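Local coordinates for protein methyl transferase from Methanosarcina acetivorans (Methanosarcina acetivorans, PDB 6MRO) that binds S-adenosyl-L-homocysteine and calcium ions and probably transfers methyl groups from S-adenosylmethionine, at residues 15-20 with 175-180; 19-24 with 135-140. The protein carries 1 engineered substitution. One frame throughout, in Å; residues are numbered along the deposited sequence. Where two conformers were deposited one is given.

Contact 1: 15-20 with 175-180; sequences IDHPQP and IFDSLL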
# COMPACT_ATOMS: atom_id res chain seq x y z
N ILE A 15 -3.97 -7.02 10.41
CA ILE A 15 -5.36 -7.17 10.81
C ILE A 15 -6.06 -8.20 9.93
O ILE A 15 -5.61 -8.53 8.83
CB ILE A 15 -6.10 -5.82 10.78
CG1 ILE A 15 -5.98 -5.17 9.40
CG2 ILE A 15 -5.58 -4.91 11.89
CD1 ILE A 15 -6.89 -3.95 9.24
N ASP A 16 -7.18 -8.73 10.44
CA ASP A 16 -7.92 -9.80 9.79
C ASP A 16 -8.99 -9.30 8.85
O ASP A 16 -9.98 -10.00 8.61
CB ASP A 16 -8.53 -10.74 10.85
CG ASP A 16 -9.68 -10.10 11.64
OD1 ASP A 16 -10.11 -8.95 11.38
OD2 ASP A 16 -10.18 -10.79 12.55
N HIS A 17 -8.83 -8.09 8.32
CA HIS A 17 -9.80 -7.51 7.40
C HIS A 17 -9.07 -6.46 6.56
O HIS A 17 -7.96 -6.05 6.90
CB HIS A 17 -10.99 -6.89 8.16
CG HIS A 17 -10.61 -5.90 9.22
ND1 HIS A 17 -10.18 -6.28 10.47
CD2 HIS A 17 -10.63 -4.54 9.22
CE1 HIS A 17 -9.95 -5.20 11.20
NE2 HIS A 17 -10.21 -4.13 10.47
N PRO A 18 -9.66 -6.02 5.45
CA PRO A 18 -9.06 -4.91 4.71
C PRO A 18 -9.06 -3.66 5.55
O PRO A 18 -9.90 -3.49 6.43
CB PRO A 18 -9.97 -4.76 3.48
CG PRO A 18 -10.70 -6.08 3.38
CD PRO A 18 -10.87 -6.54 4.79
N GLN A 19 -8.11 -2.77 5.28
CA GLN A 19 -8.11 -1.48 5.96
C GLN A 19 -9.37 -0.70 5.59
O GLN A 19 -9.74 -0.64 4.41
CB GLN A 19 -6.87 -0.66 5.60
CG GLN A 19 -5.63 -1.12 6.34
CD GLN A 19 -5.66 -0.74 7.79
OE1 GLN A 19 -6.51 0.06 8.21
NE2 GLN A 19 -4.79 -1.34 8.58
N PRO A 20 -10.04 -0.08 6.56
CA PRO A 20 -11.27 0.65 6.23
C PRO A 20 -11.06 1.75 5.21
O PRO A 20 -11.95 1.97 4.37
CB PRO A 20 -11.71 1.21 7.59
CG PRO A 20 -11.20 0.20 8.57
CD PRO A 20 -9.92 -0.35 8.01
N ILE A 175 -8.60 6.80 9.40
CA ILE A 175 -8.23 5.94 10.52
C ILE A 175 -7.45 4.76 9.97
O ILE A 175 -7.71 4.30 8.85
CB ILE A 175 -9.49 5.48 11.28
CG1 ILE A 175 -10.04 6.63 12.13
CG2 ILE A 175 -9.19 4.28 12.16
CD1 ILE A 175 -8.99 7.27 12.99
N PHE A 176 -6.46 4.29 10.73
CA PHE A 176 -5.69 3.09 10.40
C PHE A 176 -6.00 2.05 11.47
O PHE A 176 -5.79 2.31 12.66
CB PHE A 176 -4.19 3.40 10.33
CG PHE A 176 -3.35 2.22 9.92
CD1 PHE A 176 -2.94 2.07 8.61
CD2 PHE A 176 -2.95 1.27 10.86
CE1 PHE A 176 -2.15 0.99 8.23
CE2 PHE A 176 -2.16 0.20 10.49
CZ PHE A 176 -1.76 0.05 9.17
N ASP A 177 -6.51 0.90 11.05
CA ASP A 177 -6.82 -0.15 12.03
C ASP A 177 -5.54 -0.87 12.40
O ASP A 177 -4.70 -1.17 11.54
CB ASP A 177 -7.84 -1.15 11.49
CG ASP A 177 -9.27 -0.66 11.60
OD1 ASP A 177 -9.48 0.44 12.18
OD2 ASP A 177 -10.18 -1.36 11.11
N SER A 178 -5.39 -1.16 13.69
CA SER A 178 -4.16 -1.76 14.19
C SER A 178 -4.49 -2.80 15.24
O SER A 178 -5.54 -2.75 15.91
CB SER A 178 -3.23 -0.68 14.77
OG SER A 178 -2.11 -1.24 15.45
N LEU A 179 -3.57 -3.73 15.41
CA LEU A 179 -3.71 -4.69 16.50
C LEU A 179 -3.25 -4.14 17.84
O LEU A 179 -3.53 -4.77 18.86
CB LEU A 179 -2.94 -5.97 16.17
CG LEU A 179 -3.52 -6.76 15.00
CD1 LEU A 179 -2.70 -8.02 14.81
CD2 LEU A 179 -4.98 -7.11 15.31
N LEU A 180 -2.55 -3.01 17.87
CA LEU A 180 -2.08 -2.46 19.13
C LEU A 180 -3.18 -1.63 19.79
O LEU A 180 -4.12 -1.18 19.13
CB LEU A 180 -0.81 -1.65 18.91
CG LEU A 180 0.39 -2.53 18.52
CD1 LEU A 180 1.62 -1.69 18.22
CD2 LEU A 180 0.71 -3.57 19.60
O HOH W 1 -7.86 2.27 7.19

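Contact 2: 19-24 with 135-140; sequences QPAFQA and FMLCFS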
# COMPACT_ATOMS: atom_id res chain seq x y z
N GLN A 19 -8.11 -2.77 5.28
CA GLN A 19 -8.11 -1.48 5.96
C GLN A 19 -9.37 -0.70 5.59
O GLN A 19 -9.74 -0.64 4.41
CB GLN A 19 -6.87 -0.66 5.60
CG GLN A 19 -5.63 -1.12 6.34
CD GLN A 19 -5.66 -0.74 7.79
OE1 GLN A 19 -6.51 0.06 8.21
NE2 GLN A 19 -4.79 -1.34 8.58
N PRO A 20 -10.04 -0.08 6.56
CA PRO A 20 -11.27 0.65 6.23
C PRO A 20 -11.06 1.75 5.21
O PRO A 20 -11.95 1.97 4.37
CB PRO A 20 -11.71 1.21 7.59
CG PRO A 20 -11.20 0.20 8.57
CD PRO A 20 -9.92 -0.35 8.01
N ALA A 21 -9.90 2.42 5.21
CA ALA A 21 -9.68 3.48 4.23
C ALA A 21 -9.77 2.95 2.81
O ALA A 21 -10.29 3.63 1.91
CB ALA A 21 -8.34 4.16 4.48
N PHE A 22 -9.28 1.73 2.58
CA PHE A 22 -9.36 1.16 1.24
C PHE A 22 -10.74 0.59 0.93
O PHE A 22 -11.20 0.68 -0.21
CB PHE A 22 -8.25 0.12 1.07
CG PHE A 22 -6.88 0.73 0.92
CD1 PHE A 22 -6.49 1.33 -0.27
CD2 PHE A 22 -5.99 0.74 1.97
CE1 PHE A 22 -5.24 1.92 -0.40
CE2 PHE A 22 -4.73 1.33 1.85
CZ PHE A 22 -4.36 1.92 0.67
N GLN A 23 -11.42 0.02 1.93
CA GLN A 23 -12.82 -0.37 1.74
C GLN A 23 -13.67 0.83 1.35
O GLN A 23 -14.57 0.72 0.50
CB GLN A 23 -13.38 -1.00 3.01
CG GLN A 23 -14.91 -1.11 3.04
CD GLN A 23 -15.45 -2.07 1.99
OE1 GLN A 23 -14.83 -3.10 1.70
NE2 GLN A 23 -16.61 -1.75 1.43
N ALA A 24 -13.36 2.00 1.92
CA ALA A 24 -14.15 3.20 1.64
C ALA A 24 -13.90 3.70 0.22
O ALA A 24 -14.78 4.34 -0.37
CB ALA A 24 -13.81 4.28 2.67
N PHE A 135 -3.07 5.18 -4.35
CA PHE A 135 -3.70 5.39 -3.05
C PHE A 135 -2.75 4.88 -1.98
O PHE A 135 -2.34 3.71 -2.00
CB PHE A 135 -5.03 4.64 -2.96
CG PHE A 135 -6.04 5.11 -3.96
CD1 PHE A 135 -6.69 6.32 -3.77
CD2 PHE A 135 -6.36 4.34 -5.06
CE1 PHE A 135 -7.63 6.77 -4.69
CE2 PHE A 135 -7.31 4.77 -5.98
CZ PHE A 135 -7.94 5.99 -5.80
N MET A 136 -2.40 5.76 -1.04
CA MET A 136 -1.42 5.44 -0.03
C MET A 136 -1.96 5.80 1.35
O MET A 136 -2.48 6.89 1.55
CB MET A 136 -0.10 6.17 -0.30
CG MET A 136 1.03 5.83 0.67
SD MET A 136 1.02 6.84 2.18
CE MET A 136 1.61 8.39 1.50
N LEU A 137 -1.81 4.87 2.28
CA LEU A 137 -2.27 5.05 3.65
C LEU A 137 -1.08 5.03 4.59
O LEU A 137 -0.26 4.10 4.54
CB LEU A 137 -3.28 3.95 4.00
CG LEU A 137 -3.82 3.82 5.42
CD1 LEU A 137 -4.79 4.94 5.69
CD2 LEU A 137 -4.53 2.44 5.55
N CYS A 138 -0.99 6.03 5.46
CA CYS A 138 0.12 6.12 6.40
C CYS A 138 -0.35 6.81 7.68
O CYS A 138 -1.39 7.48 7.71
CB CYS A 138 1.31 6.85 5.76
SG CYS A 138 0.94 8.57 5.31
N PHE A 139 0.43 6.63 8.74
CA PHE A 139 0.14 7.34 9.98
C PHE A 139 0.42 8.83 9.80
O PHE A 139 1.37 9.21 9.13
CB PHE A 139 0.99 6.78 11.12
CG PHE A 139 0.70 5.35 11.44
CD1 PHE A 139 -0.58 4.95 11.76
CD2 PHE A 139 1.71 4.40 11.38
CE1 PHE A 139 -0.86 3.62 12.04
CE2 PHE A 139 1.43 3.07 11.67
CZ PHE A 139 0.14 2.69 12.00
N SER A 140 -0.43 9.67 10.40
CA SER A 140 -0.34 11.10 10.18
C SER A 140 0.57 11.76 11.21
O SER A 140 0.63 11.36 12.38
CB SER A 140 -1.73 11.76 10.22
OG SER A 140 -2.42 11.48 11.42

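Contact 1: 15-20 with 175-180
The carboxamide of Gln19 pairs with both backbone polar groups of Asp177, at the end of strand 167-177. Gln19 OE1 accepts from Asp177 N at 3.0 Å, in the carbonyl plane and on a lone pair, while Gln19 NE2 donates almost straight (169°) to Asp177 O at 3.0 Å. A water donates both to Gln19 OE1 and to Ile175 O, so OE1 accepts from two donors, the water and Asp177 N. With its chain bent at chi2 (-73°), Gln19 also lays NE2 over one face of the Phe176 ring, 3.4 Å from CZ, the amide turned 26° from the ring plane. An alanine here would lack the carboxamide that pairs with Asp177 and would probably loosen the loop from the strand end.

His17 spends both ring nitrogens on carboxylates. His17 NE2 donates to the anti lone pair of Asp177 OD2 at 2.8 Å, and ND1 to Asp16 OD1; both acceptors lie near the ring plane, which fixes the ring's rotation and would favour the imidazolium. Ile15 CD1 lies over the rim of one His17 face and reaches Asp177 CB at 3.7 Å. Gln19, N-cap of helix 20-27, adjoins Ser106 of the S-adenosyl-L-homocysteine site, so the contact borders that pocket. It ties the loop between helices 2-6 and 20-27 to an outermost strand, with helix 45-51 against Pro18 and strand 184-193 alongside Asp177.

Contact 2: 19-24 with 135-140
Helix 20-24 runs nearly antiparallel to strand 135-139, their axes 153° apart in direction and 9.7 Å at closest approach, with Ala21 facing Leu137. No hydrogen bond crosses the interface; the closest side-chain contacts are between carbon atoms, and Leu137 has the largest share. With CG anti to its backbone N (chi1 174°), this leucine spreads its two methyls along the first turn of the helix: Leu137 CD1 meets Ala21 CB at 3.8 Å, and CD2 lies 3.8 Å from CG of Gln19, whose side chain it crosses at about a right angle.

Phe22 reaches across with the far end of its ring. Phe22 CE2 comes to 3.7 Å from Leu137 CB and Phe22 CE1 to 3.7 Å from Phe135 CB, so the ring bridges two alternate strand residues whose CB atoms point to the helix. The backbone oxygen of Phe135 lies at the ring edge, in its plane. Beyond CB the Phe135 ring leads off from the helix and packs on Ile31. Phe22 also packs on Ile104 and Ser106 of the adjacent strand 100-106. Helix 20-27 thus packs on one face of a sheet whose strand order, 3-2-1-4-5-7-6 with strand 184-193 antiparallel to 132-139, is that of the class I S-adenosylmethionine-dependent methyltransferase fold.

Both contacts start from the same part of the chain and lead to the same sheet, sharing Gln19 and Pro20. Contact 2 is fully buried, its centre about 8 Å from that of the chain, and joins a helix to an inner strand through carbon-to-carbon packing without hydrogen bonds. Contact 1, about 13 Å out and partly buried, reaches an outermost strand and relies on directional bonds, a water and a histidine between two carboxylates. Gln19 serves both: its aliphatic part belongs to the core, its amide to the polar strand end. The two also touch directly, Phe176 CD1 lying 3.5 Å from Leu137 CD2, so side chains of strands 132-139 and 167-177 meet across the intervening strand 184-193.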